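Local coordinates for putative cathepsin d (Ixodes ricinus, PDB 5N7Q), which probably cleaves proteins as an aspartic endopeptidase of the pepsin-like A1 family and is held here in complex with the inhibitor pepstatin A, at residues P21-Q29 and S89-S97; T51-R59 and S115-G123. All blocks are in the same frame, centred on the assembly; numbering follows the deposited sequence. Where two conformers were deposited one is given.

Contact 1 of 2, residues P21-Q29 and S89-S97; sequences PISIGTPPQ and SKDVCRIGS
Arg94 turns its CG away from its own carbonyl carbon (chi1 -59°) and then runs extended as far as NE, which carries the guanidinium along the sheet to the turn that follows Ile24. Ser23, with OG held between its backbone N and carbonyl carbon (chi1 75°), presents its hydroxyl beside that arm. Both terminal nitrogens of Arg94, NH1 and NH2, converge on Gly25 O, at 2.7 and 2.9 Å; the oxygen lies in the guanidinium plane, with NH1 in the carbonyl plane and NH2 above it. Arg94 NH1 also donates to Ser23 OG at 3.1 Å, somewhat tilted from the guanidinium plane. Pro28 CG covers one guanidinium face, nearer its margin, and with these bonds limits the rotation of the group; in the given conformer of Val92, CG1 backs the opposite face. Beneath it, Ser23 and Arg94 form a hydrogen-bonded antiparallel pair, with Arg94 N to Ser23 O at 2.8 Å. Ile24 and Cys93 form the next, non-hydrogen-bonded pair, and Gly25 N reaches Val92 O at 2.9 Å. On the face away from Arg94, Ile24 CD1 packs on Cys93 SG at 3.9 Å. Asp91 lays its carboxylate against Gly25 CA; its oxygens are held by Thr67, Ser65 and Tyr60, and Thr67 also bonds Thr26 OG1. At the other end a water links Pro21 O to Gly96 N. The short axes run at 158°, the antiparallel pairing of strands 17-24 and 82-95 in the β-rich pepsin-like fold, here with an arginine side chain tying down the turn between strands 17-24 and 29-36.

Contact 2 of 2, residues T51-R59 and S115-G123; sequences TKYCLHHHR and SLLEAPFDG
This is a polar, histidine-centred contact between two short helices and the loops after them: 52-55, which carries Cys54 of the disulfide with Cys49, and 114-117, whose Leu116 packs on the bound peptide. The His57 ring bridges helix 52-55 and the loop after 114-117. His57 ND1 donates to Tyr53 O at 2.8 Å, a bond inside its own segment, while His57 NE2 crosses to Ala119 O at 2.8 Å with an N-H...O angle of 160°. Both acceptors lie close to the imidazole plane, so the two bonds fix the ring's rotation, and Tyr53 CE1 lies over one face, nearer its margin. Tyr53 itself, with CG anti to its backbone N (chi1 167°), extends across the contact: Tyr53 CB meets Leu117 CD2 at 3.8 Å, and Leu117 O approaches the ring edge in plane. The phenol OH donates to a water that in turn donates to Leu116 O and Phe121 O, satisfying two carbonyls of the 115-123 segment. Farther along, Asp122 accepts from the backbone N and the ring ND1 of His58. Asp122 OD1 meets His58 N at 2.9 Å, well above the carboxylate plane. Asp122 OD2 accepts from His58 ND1 at 2.9 Å on its syn side, though tilted out of the carboxylate plane. The His58 ring and the carboxylate are turned 75° apart, yet OD2 lies in the ring plane; OD2 also accepts from Gln32 N of strand 29-36, while Pro45 of strand 42-45 touches Tyr53, His57 and Asp122. With both ring nitrogens of His57 donating to backbone oxygens, that ring is consistent with a protonated, cationic imidazolium, and the carboxylate of Asp122 would probably also stabilise positive charge on His58.

Overall arrangement
The centres of contacts 1 and 2 lie about 18 Å apart, and the segments alternate along the chain: 21-29, 51-59, 89-97, 115-123. Both belong to the eukaryotic aspartyl protease region of the chain. They meet directly where Gln29 OE1 packs against Arg59 O at 3.6 Å. Strand 29-36, which carries the predicted active-site Asp36, connects them: it pairs with strand 17-24 of contact 1, and its Gln32 and Ile34 form backbone hydrogen bonds with Asp122 and Gly123 of contact 2. Strand 42-45 also packs on both. Contact 1 is thus strand pairing and contact 2 a join of helices and loops, set around one strand leading to the catalytic region.

Contact 1 of 2, residues P21-Q29 and S89-S97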
ATOM      1  N   PRO A  21      10.279   8.977  -5.022  1.00  8.77           N
ATOM      2  CA  PRO A  21      10.259  10.216  -5.773  1.00  9.00           C
ATOM      3  C   PRO A  21       9.476  10.204  -7.085  1.00  9.32           C
ATOM      4  O   PRO A  21       9.475   9.222  -7.813  1.00  8.91           O
ATOM      5  CB  PRO A  21      11.740  10.450  -6.057  1.00  9.07           C
ATOM      6  CG  PRO A  21      12.277   9.069  -6.205  1.00  9.15           C
ATOM      7  CD  PRO A  21      11.590   8.312  -5.116  1.00  8.91           C
ATOM      8  N   ILE A  22       8.823  11.334  -7.351  1.00  8.69           N
ATOM      9  CA  ILE A  22       8.229  11.600  -8.665  1.00  9.32           C
ATOM     10  C   ILE A  22       8.498  13.053  -8.971  1.00  9.61           C
ATOM     11  O   ILE A  22       8.850  13.806  -8.087  1.00 10.62           O
ATOM     12  CB  ILE A  22       6.703  11.295  -8.768  1.00  9.74           C
ATOM     13  CG1 ILE A  22       5.842  12.230  -7.898  1.00  9.92           C
ATOM     14  CG2 ILE A  22       6.427   9.826  -8.439  1.00  9.69           C
ATOM     15  CD1 ILE A  22       4.336  12.123  -8.130  1.00 10.44           C
ATOM     16  N   SER A  23       8.303  13.418 -10.226  1.00  9.80           N
ATOM     17  CA  SER A  23       8.211  14.843 -10.553  1.00 10.89           C
ATOM     18  C   SER A  23       6.994  15.133 -11.362  1.00 11.14           C
ATOM     19  O   SER A  23       6.436  14.250 -12.037  1.00 11.07           O
ATOM     20  CB  SER A  23       9.469  15.356 -11.269  1.00 11.28           C
ATOM     21  OG  SER A  23       9.552  14.950 -12.619  1.00 11.73           O
ATOM     22  N   ILE A  24       6.572  16.402 -11.273  1.00 11.06           N
ATOM     23  CA  ILE A  24       5.440  16.918 -12.020  1.00 11.39           C
ATOM     24  C   ILE A  24       5.900  18.186 -12.727  1.00 11.14           C
ATOM     25  O   ILE A  24       6.572  19.017 -12.134  1.00 11.03           O
ATOM     26  CB  ILE A  24       4.254  17.268 -11.096  1.00 11.55           C
ATOM     27  CG1 ILE A  24       3.854  16.089 -10.180  1.00 11.48           C
ATOM     28  CG2 ILE A  24       3.069  17.794 -11.896  1.00 11.21           C
ATOM     29  CD1 ILE A  24       3.171  14.899 -10.828  1.00 11.92           C
ATOM     30  N   GLY A  25       5.493  18.353 -13.981  1.00 10.73           N
ATOM     31  CA  GLY A  25       5.564  19.675 -14.639  1.00 11.89           C
ATOM     32  C   GLY A  25       6.861  19.892 -15.366  1.00 11.40           C
ATOM     33  O   GLY A  25       7.770  19.052 -15.359  1.00 12.02           O
ATOM     34  N   THR A  26       6.923  21.050 -16.020  1.00 11.97           N
ATOM     35  CA  THR A  26       8.036  21.416 -16.901  1.00 13.03           C
ATOM     36  C   THR A  26       8.438  22.861 -16.562  1.00 12.50           C
ATOM     37  O   THR A  26       7.654  23.759 -16.785  1.00 12.65           O
ATOM     38  CB  THR A  26       7.620  21.329 -18.379  1.00 13.16           C
ATOM     39  OG1 THR A  26       7.030  20.033 -18.623  1.00 12.94           O
ATOM     40  CG2 THR A  26       8.799  21.523 -19.277  1.00 14.06           C
ATOM     41  N   PRO A  27       9.615  23.095 -15.989  1.00 13.27           N
ATOM     42  CA  PRO A  27      10.580  22.068 -15.603  1.00 13.47           C
ATOM     43  C   PRO A  27      10.084  21.228 -14.416  1.00 12.86           C
ATOM     44  O   PRO A  27       9.094  21.592 -13.789  1.00 12.10           O
ATOM     45  CB  PRO A  27      11.812  22.890 -15.192  1.00 14.91           C
ATOM     46  CG  PRO A  27      11.269  24.206 -14.787  1.00 14.51           C
ATOM     47  CD  PRO A  27      10.083  24.456 -15.660  1.00 14.45           C
ATOM     48  N   PRO A  28      10.783  20.126 -14.112  1.00 12.25           N
ATOM     49  CA  PRO A  28      10.299  19.218 -13.060  1.00 12.12           C
ATOM     50  C   PRO A  28      10.213  19.837 -11.674  1.00 11.97           C
ATOM     51  O   PRO A  28      11.136  20.541 -11.230  1.00 12.98           O
ATOM     52  CB  PRO A  28      11.332  18.082 -13.082  1.00 12.00           C
ATOM     53  CG  PRO A  28      11.879  18.109 -14.475  1.00 12.38           C
ATOM     54  CD  PRO A  28      11.945  19.565 -14.815  1.00 12.23           C
ATOM     55  N   GLN A  29       9.089  19.603 -11.008  1.00 10.73           N
ATOM     56  CA  GLN A  29       8.911  19.880  -9.590  1.00 10.24           C
ATOM     57  C   GLN A  29       8.893  18.546  -8.863  1.00 10.38           C
ATOM     58  O   GLN A  29       8.119  17.660  -9.213  1.00 10.69           O
ATOM     59  CB  GLN A  29       7.617  20.618  -9.343  1.00 10.10           C
ATOM     60  CG  GLN A  29       7.567  21.971 -10.054  1.00 10.47           C
ATOM     61  CD  GLN A  29       6.227  22.663  -9.891  1.00 10.67           C
ATOM     62  OE1 GLN A  29       5.629  22.654  -8.803  1.00 11.08           O
ATOM     63  NE2 GLN A  29       5.762  23.304 -10.961  1.00 11.84           N
ATOM     64  N   SER A  89      -5.982  19.199 -11.546  1.00  9.74           N
ATOM     65  CA  SER A  89      -5.174  19.809 -12.623  1.00  9.92           C
ATOM     66  C   SER A  89      -4.564  18.680 -13.437  1.00 10.14           C
ATOM     67  O   SER A  89      -4.756  17.508 -13.117  1.00 10.02           O
ATOM     68  CB  SER A  89      -4.085  20.717 -12.029  1.00 10.14           C
ATOM     69  OG  SER A  89      -4.689  21.830 -11.365  1.00 10.43           O
ATOM     70  N   LYS A  90      -3.877  19.021 -14.517  1.00 10.06           N
ATOM     71  CA  LYS A  90      -3.238  18.016 -15.372  1.00 11.47           C
ATOM     72  C   LYS A  90      -1.854  18.480 -15.750  1.00 11.07           C
ATOM     73  O   LYS A  90      -1.642  19.665 -16.037  1.00 10.85           O
ATOM     74  CB  LYS A  90      -4.122  17.829 -16.615  1.00 13.22           C
ATOM     75  CG  LYS A  90      -3.736  16.760 -17.631  1.00 15.65           C
ATOM     76  CD  LYS A  90      -4.946  16.329 -18.500  1.00 17.09           C
ATOM     77  CE  LYS A  90      -5.597  17.496 -19.245  1.00 19.10           C
ATOM     78  NZ  LYS A  90      -6.622  17.053 -20.256  1.00 20.79           N
ATOM     79  N   ASP A  91      -0.879  17.575 -15.749  1.00 10.69           N
ATOM     80  CA  ASP A  91       0.492  17.943 -16.101  1.00 10.38           C
ATOM     81  C   ASP A  91       1.260  16.666 -16.423  1.00 10.69           C
ATOM     82  O   ASP A  91       0.729  15.550 -16.271  1.00 10.80           O
ATOM     83  CB  ASP A  91       1.163  18.746 -14.961  1.00 10.91           C
ATOM     84  CG  ASP A  91       2.165  19.765 -15.463  1.00 10.80           C
ATOM     85  OD1 ASP A  91       2.756  19.521 -16.544  1.00 11.36           O
ATOM     86  OD2 ASP A  91       2.402  20.776 -14.778  1.00 11.41           O
ATOM     87  N   VAL A  92       2.485  16.838 -16.876  1.00 10.43           N
ATOM     88  CA  VAL A  92       3.427  15.737 -17.057  0.50 10.54           C
ATOM     89  C   VAL A  92       3.811  15.162 -15.694  1.00 10.65           C
ATOM     90  O   VAL A  92       4.093  15.919 -14.781  1.00 11.62           O
ATOM     91  CB  VAL A  92       4.704  16.245 -17.768  0.50 10.73           C
ATOM     92  CG1 VAL A  92       5.785  15.162 -17.809  0.50 10.66           C
ATOM     93  CG2 VAL A  92       4.384  16.727 -19.182  0.50 10.55           C
ATOM     94  N   CYS A  93       3.843  13.827 -15.575  1.00 10.34           N
ATOM     95  CA  CYS A  93       4.268  13.110 -14.356  1.00 10.69           C
ATOM     96  C   CYS A  93       5.413  12.179 -14.742  1.00 10.66           C
ATOM     97  O   CYS A  93       5.304  11.440 -15.726  1.00 11.39           O
ATOM     98  CB  CYS A  93       3.114  12.279 -13.795  1.00 10.86           C
ATOM     99  SG  CYS A  93       3.533  11.275 -12.333  1.00 12.16           S
ATOM    100  N   ARG A  94       6.519  12.266 -14.012  1.00 10.37           N
ATOM    101  CA  ARG A  94       7.694  11.437 -14.282  1.00 10.68           C
ATOM    102  C   ARG A  94       7.977  10.478 -13.148  1.00 10.74           C
ATOM    103  O   ARG A  94       8.032  10.867 -11.981  1.00 10.95           O
ATOM    104  CB  ARG A  94       8.939  12.305 -14.505  1.00 11.21           C
ATOM    105  CG  ARG A  94       8.779  13.258 -15.660  1.00 12.57           C
ATOM    106  CD  ARG A  94      10.040  14.062 -15.887  1.00 13.66           C
ATOM    107  NE  ARG A  94       9.783  15.195 -16.755  1.00 15.52           N
ATOM    108  CZ  ARG A  94       9.118  16.295 -16.391  1.00 15.70           C
ATOM    109  NH1 ARG A  94       8.620  16.448 -15.150  1.00 15.31           N
ATOM    110  NH2 ARG A  94       8.973  17.277 -17.277  1.00 16.03           N
ATOM    111  N   ILE A  95       8.202   9.227 -13.543  1.00 10.94           N
ATOM    112  CA  ILE A  95       8.656   8.148 -12.674  1.00 11.30           C
ATOM    113  C   ILE A  95       9.890   7.538 -13.338  1.00 11.17           C
ATOM    114  O   ILE A  95       9.805   7.011 -14.446  1.00 12.04           O
ATOM    115  CB  ILE A  95       7.597   7.050 -12.520  1.00 11.43           C
ATOM    116  CG1 ILE A  95       6.346   7.609 -11.832  1.00 11.50           C
ATOM    117  CG2 ILE A  95       8.186   5.847 -11.783  1.00 12.52           C
ATOM    118  CD1 ILE A  95       5.162   6.661 -11.856  1.00 11.72           C
ATOM    119  N   GLY A  96      11.048   7.713 -12.713  1.00 12.67           N
ATOM    120  CA  GLY A  96      12.310   7.356 -13.351  1.00 13.30           C
ATOM    121  C   GLY A  96      12.400   8.032 -14.711  1.00 13.96           C
ATOM    122  O   GLY A  96      12.164   9.247 -14.807  1.00 13.49           O
ATOM    123  N   SER A  97      12.700   7.264 -15.753  1.00 14.04           N
ATOM    124  CA  SER A  97      12.797   7.802 -17.110  1.00 14.33           C
ATOM    125  C   SER A  97      11.462   7.790 -17.859  1.00 13.74           C
ATOM    126  O   SER A  97      11.404   8.172 -19.033  1.00 14.10           O
ATOM    127  CB  SER A  97      13.879   7.044 -17.903  1.00 15.44           C
ATOM    128  OG  SER A  97      13.449   5.729 -18.172  1.00 18.78           O
TER
HETATM  129  O   HOH W   1      11.484   8.493  -9.949  1.00 14.33           O

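Contact 2 of 2, residues T51-R59 and S115-G123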
ATOM      1  N   THR A  51      -1.561  26.376   4.579  1.00 15.33           N
ATOM      2  CA  THR A  51      -1.697  25.778   5.904  1.00 15.33           C
ATOM      3  C   THR A  51      -0.329  25.312   6.412  1.00 15.43           C
ATOM      4  O   THR A  51       0.630  25.170   5.635  1.00 15.30           O
ATOM      5  CB  THR A  51      -2.624  24.551   5.887  1.00 14.90           C
ATOM      6  OG1 THR A  51      -2.063  23.536   5.035  1.00 14.77           O
ATOM      7  CG2 THR A  51      -4.038  24.886   5.411  1.00 15.05           C
ATOM      8  N   LYS A  52      -0.265  25.030   7.710  1.00 15.62           N
ATOM      9  CA  LYS A  52       0.949  24.464   8.311  1.00 16.12           C
ATOM     10  C   LYS A  52       1.388  23.215   7.534  1.00 14.28           C
ATOM     11  O   LYS A  52       2.574  23.036   7.218  1.00 14.64           O
ATOM     12  CB  LYS A  52       0.687  24.137   9.783  1.00 17.81           C
ATOM     13  CG  LYS A  52       1.888  23.602  10.546  1.00 20.00           C
ATOM     14  CD  LYS A  52       1.636  23.589  12.050  1.00 22.00           C
ATOM     15  CE  LYS A  52       0.761  22.429  12.474  1.00 24.01           C
ATOM     16  NZ  LYS A  52       0.604  22.357  13.963  1.00 25.31           N
ATOM     17  N   TYR A  53       0.413  22.366   7.209  1.00 13.32           N
ATOM     18  CA  TYR A  53       0.686  21.147   6.453  1.00 12.98           C
ATOM     19  C   TYR A  53       1.371  21.466   5.131  1.00 12.83           C
ATOM     20  O   TYR A  53       2.446  20.937   4.801  1.00 11.93           O
ATOM     21  CB  TYR A  53      -0.616  20.381   6.203  1.00 12.84           C
ATOM     22  CG  TYR A  53      -0.449  19.296   5.170  1.00 12.19           C
ATOM     23  CD1 TYR A  53       0.257  18.122   5.446  1.00 11.94           C
ATOM     24  CD2 TYR A  53      -0.956  19.448   3.885  1.00 12.68           C
ATOM     25  CE1 TYR A  53       0.436  17.148   4.473  1.00 12.04           C
ATOM     26  CE2 TYR A  53      -0.776  18.479   2.919  1.00 12.73           C
ATOM     27  CZ  TYR A  53      -0.092  17.323   3.203  1.00 12.26           C
ATOM     28  OH  TYR A  53       0.049  16.379   2.216  1.00 12.91           O
ATOM     29  N   CYS A  54       0.778  22.373   4.375  1.00 12.66           N
ATOM     30  CA  CYS A  54       1.297  22.669   3.037  1.00 13.14           C
ATOM     31  C   CYS A  54       2.662  23.340   3.098  1.00 13.68           C
ATOM     32  O   CYS A  54       3.550  23.014   2.310  1.00 12.75           O
ATOM     33  CB  CYS A  54       0.300  23.498   2.241  1.00 13.50           C
ATOM     34  SG  CYS A  54      -1.179  22.545   1.873  1.00 14.45           S
ATOM     35  N   LEU A  55       2.865  24.210   4.086  1.00 14.45           N
ATOM     36  CA  LEU A  55       4.139  24.926   4.181  1.00 15.93           C
ATOM     37  C   LEU A  55       5.303  24.052   4.603  1.00 15.72           C
ATOM     38  O   LEU A  55       6.460  24.439   4.389  1.00 16.81           O
ATOM     39  CB  LEU A  55       4.003  26.142   5.086  1.00 18.62           C
ATOM     40  CG  LEU A  55       3.097  27.242   4.508  1.00 20.23           C
ATOM     41  CD1 LEU A  55       3.183  28.437   5.432  1.00 22.70           C
ATOM     42  CD2 LEU A  55       3.418  27.662   3.071  1.00 21.48           C
ATOM     43  N   HIS A  56       5.003  22.870   5.155  1.00 13.84           N
ATOM     44  CA  HIS A  56       6.042  21.903   5.527  1.00 14.38           C
ATOM     45  C   HIS A  56       6.090  20.680   4.632  1.00 13.41           C
ATOM     46  O   HIS A  56       6.661  19.655   5.007  1.00 14.18           O
ATOM     47  CB  HIS A  56       5.890  21.527   6.993  1.00 14.75           C
ATOM     48  CG  HIS A  56       6.178  22.673   7.892  1.00 15.68           C
ATOM     49  ND1 HIS A  56       5.203  23.536   8.324  1.00 16.78           N
ATOM     50  CD2 HIS A  56       7.354  23.162   8.353  1.00 15.91           C
ATOM     51  CE1 HIS A  56       5.759  24.494   9.046  1.00 16.56           C
ATOM     52  NE2 HIS A  56       7.060  24.287   9.075  1.00 16.85           N
ATOM     53  N   HIS A  57       5.519  20.792   3.435  1.00 12.61           N
ATOM     54  CA  HIS A  57       5.633  19.753   2.415  1.00 12.36           C
ATOM     55  C   HIS A  57       5.975  20.392   1.095  1.00 11.84           C
ATOM     56  O   HIS A  57       5.925  21.633   0.972  1.00 12.80           O
ATOM     57  CB  HIS A  57       4.349  18.915   2.335  1.00 12.07           C
ATOM     58  CG  HIS A  57       4.184  17.997   3.500  1.00 12.16           C
ATOM     59  ND1 HIS A  57       3.598  18.387   4.687  1.00 12.62           N
ATOM     60  CD2 HIS A  57       4.604  16.723   3.688  1.00 12.06           C
ATOM     61  CE1 HIS A  57       3.640  17.382   5.539  1.00 12.63           C
ATOM     62  NE2 HIS A  57       4.264  16.370   4.964  1.00 11.96           N
ATOM     63  N   HIS A  58       6.394  19.592   0.119  1.00 11.60           N
ATOM     64  CA  HIS A  58       6.596  20.115  -1.231  1.00 12.64           C
ATOM     65  C   HIS A  58       5.256  20.393  -1.903  1.00 11.53           C
ATOM     66  O   HIS A  58       4.317  19.597  -1.814  1.00 10.59           O
ATOM     67  CB  HIS A  58       7.472  19.199  -2.063  1.00 13.57           C
ATOM     68  CG  HIS A  58       8.745  18.837  -1.381  1.00 16.90           C
ATOM     69  ND1 HIS A  58       8.997  17.558  -0.938  1.00 19.15           N
ATOM     70  CD2 HIS A  58       9.789  19.592  -0.974  1.00 18.88           C
ATOM     71  CE1 HIS A  58      10.165  17.533  -0.321  1.00 20.20           C
ATOM     72  NE2 HIS A  58      10.668  18.754  -0.333  1.00 19.70           N
ATOM     73  N   ARG A  59       5.162  21.558  -2.536  1.00 11.16           N
ATOM     74  CA  ARG A  59       3.921  22.015  -3.174  1.00 11.50           C
ATOM     75  C   ARG A  59       4.065  22.100  -4.683  1.00 11.42           C
ATOM     76  O   ARG A  59       5.155  22.388  -5.212  1.00 13.22           O
ATOM     77  CB  ARG A  59       3.474  23.355  -2.570  1.00 11.69           C
ATOM     78  CG  ARG A  59       3.166  23.300  -1.081  1.00 12.74           C
ATOM     79  CD  ARG A  59       2.913  24.664  -0.441  1.00 14.25           C
ATOM     80  NE  ARG A  59       4.024  25.573  -0.673  1.00 16.05           N
ATOM     81  CZ  ARG A  59       5.221  25.539  -0.075  1.00 19.28           C
ATOM     82  NH1 ARG A  59       5.533  24.630   0.851  1.00 19.77           N
ATOM     83  NH2 ARG A  59       6.150  26.439  -0.430  1.00 20.67           N
ATOM     84  N   SER A 115      -1.685  10.721  10.036  1.00 14.11           N
ATOM     85  CA  SER A 115      -0.875   9.863   9.178  1.00 14.32           C
ATOM     86  C   SER A 115      -0.474  10.579   7.897  1.00 13.77           C
ATOM     87  O   SER A 115       0.581  10.297   7.359  1.00 15.65           O
ATOM     88  CB  SER A 115      -1.611   8.569   8.851  1.00 15.30           C
ATOM     89  OG  SER A 115      -1.942   7.859  10.043  1.00 17.64           O
ATOM     90  N   LEU A 116      -1.304  11.521   7.446  1.00 12.43           N
ATOM     91  CA  LEU A 116      -0.986  12.327   6.270  1.00 12.27           C
ATOM     92  C   LEU A 116      -0.300  13.638   6.671  1.00 12.10           C
ATOM     93  O   LEU A 116       0.692  14.061   6.053  1.00 11.78           O
ATOM     94  CB  LEU A 116      -2.260  12.624   5.469  1.00 11.76           C
ATOM     95  CG  LEU A 116      -2.990  11.395   4.919  1.00 12.03           C
ATOM     96  CD1 LEU A 116      -4.202  11.775   4.083  1.00 12.25           C
ATOM     97  CD2 LEU A 116      -2.066  10.460   4.131  1.00 11.90           C
ATOM     98  N   LEU A 117      -0.817  14.274   7.726  1.00 11.95           N
ATOM     99  CA  LEU A 117      -0.359  15.619   8.101  1.00 13.09           C
ATOM    100  C   LEU A 117       1.093  15.675   8.528  1.00 13.72           C
ATOM    101  O   LEU A 117       1.786  16.652   8.242  1.00 13.83           O
ATOM    102  CB  LEU A 117      -1.232  16.194   9.198  1.00 13.10           C
ATOM    103  CG  LEU A 117      -2.676  16.509   8.792  1.00 13.51           C
ATOM    104  CD1 LEU A 117      -3.543  16.752  10.006  1.00 14.05           C
ATOM    105  CD2 LEU A 117      -2.756  17.698   7.854  1.00 14.24           C
ATOM    106  N   GLU A 118       1.561  14.605   9.157  1.00 14.16           N
ATOM    107  CA  GLU A 118       2.936  14.550   9.621  1.00 16.40           C
ATOM    108  C   GLU A 118       3.797  13.587   8.825  1.00 15.80           C
ATOM    109  O   GLU A 118       4.901  13.240   9.246  1.00 17.14           O
ATOM    110  CB  GLU A 118       2.934  14.222  11.111  1.00 18.63           C
ATOM    111  CG  GLU A 118       2.310  15.329  11.964  1.00 20.79           C
ATOM    112  CD  GLU A 118       2.909  16.728  11.720  1.00 23.32           C
ATOM    113  OE1 GLU A 118       4.111  16.874  11.370  1.00 25.48           O
ATOM    114  OE2 GLU A 118       2.165  17.708  11.880  1.00 25.04           O
ATOM    115  N   ALA A 119       3.329  13.196   7.641  1.00 14.66           N
ATOM    116  CA  ALA A 119       4.020  12.219   6.803  1.00 15.17           C
ATOM    117  C   ALA A 119       5.299  12.803   6.198  1.00 14.96           C
ATOM    118  O   ALA A 119       5.396  14.018   5.977  1.00 15.25           O
ATOM    119  CB  ALA A 119       3.111  11.718   5.696  1.00 15.10           C
ATOM    120  N   PRO A 120       6.274  11.921   5.907  1.00 15.97           N
ATOM    121  CA  PRO A 120       7.493  12.308   5.207  1.00 16.50           C
ATOM    122  C   PRO A 120       7.248  12.472   3.705  1.00 15.49           C
ATOM    123  O   PRO A 120       8.067  13.068   2.991  1.00 18.60           O
ATOM    124  CB  PRO A 120       8.420  11.117   5.464  1.00 16.37           C
ATOM    125  CG  PRO A 120       7.507   9.962   5.591  1.00 17.14           C
ATOM    126  CD  PRO A 120       6.294  10.489   6.290  1.00 16.81           C
ATOM    127  N   PHE A 121       6.132  11.942   3.239  1.00 13.60           N
ATOM    128  CA  PHE A 121       5.733  12.067   1.842  1.00 12.43           C
ATOM    129  C   PHE A 121       4.768  13.246   1.680  1.00 10.90           C
ATOM    130  O   PHE A 121       4.135  13.693   2.650  1.00 11.46           O
ATOM    131  CB  PHE A 121       5.128  10.767   1.323  1.00 13.27           C
ATOM    132  CG  PHE A 121       4.040  10.202   2.195  1.00 13.84           C
ATOM    133  CD1 PHE A 121       2.749  10.666   2.088  1.00 14.19           C
ATOM    134  CD2 PHE A 121       4.325   9.219   3.154  1.00 15.88           C
ATOM    135  CE1 PHE A 121       1.726  10.161   2.877  1.00 14.92           C
ATOM    136  CE2 PHE A 121       3.306   8.707   3.954  1.00 16.66           C
ATOM    137  CZ  PHE A 121       1.999   9.181   3.817  1.00 16.42           C
ATOM    138  N   ASP A 122       4.687  13.715   0.446  1.00  9.31           N
ATOM    139  CA  ASP A 122       3.830  14.860   0.085  1.00  9.44           C
ATOM    140  C   ASP A 122       2.461  14.452  -0.358  1.00  9.25           C
ATOM    141  O   ASP A 122       1.528  15.236  -0.243  1.00  9.86           O
ATOM    142  CB  ASP A 122       4.492  15.671  -1.009  1.00  9.66           C
ATOM    143  CG  ASP A 122       5.915  16.062  -0.643  1.00 10.74           C
ATOM    144  OD1 ASP A 122       6.112  16.686   0.423  1.00 11.68           O
ATOM    145  OD2 ASP A 122       6.859  15.640  -1.344  1.00 11.48           O
ATOM    146  N   GLY A 123       2.312  13.247  -0.877  1.00  8.76           N
ATOM    147  CA  GLY A 123       1.016  12.824  -1.378  1.00  8.60           C
ATOM    148  C   GLY A 123       0.986  11.358  -1.681  1.00  8.74           C
ATOM    149  O   GLY A 123       1.850  10.599  -1.247  1.00  8.49           O
TER
HETATM  150  O   HOH W   2       1.296  14.095   3.195  1.00 11.53           O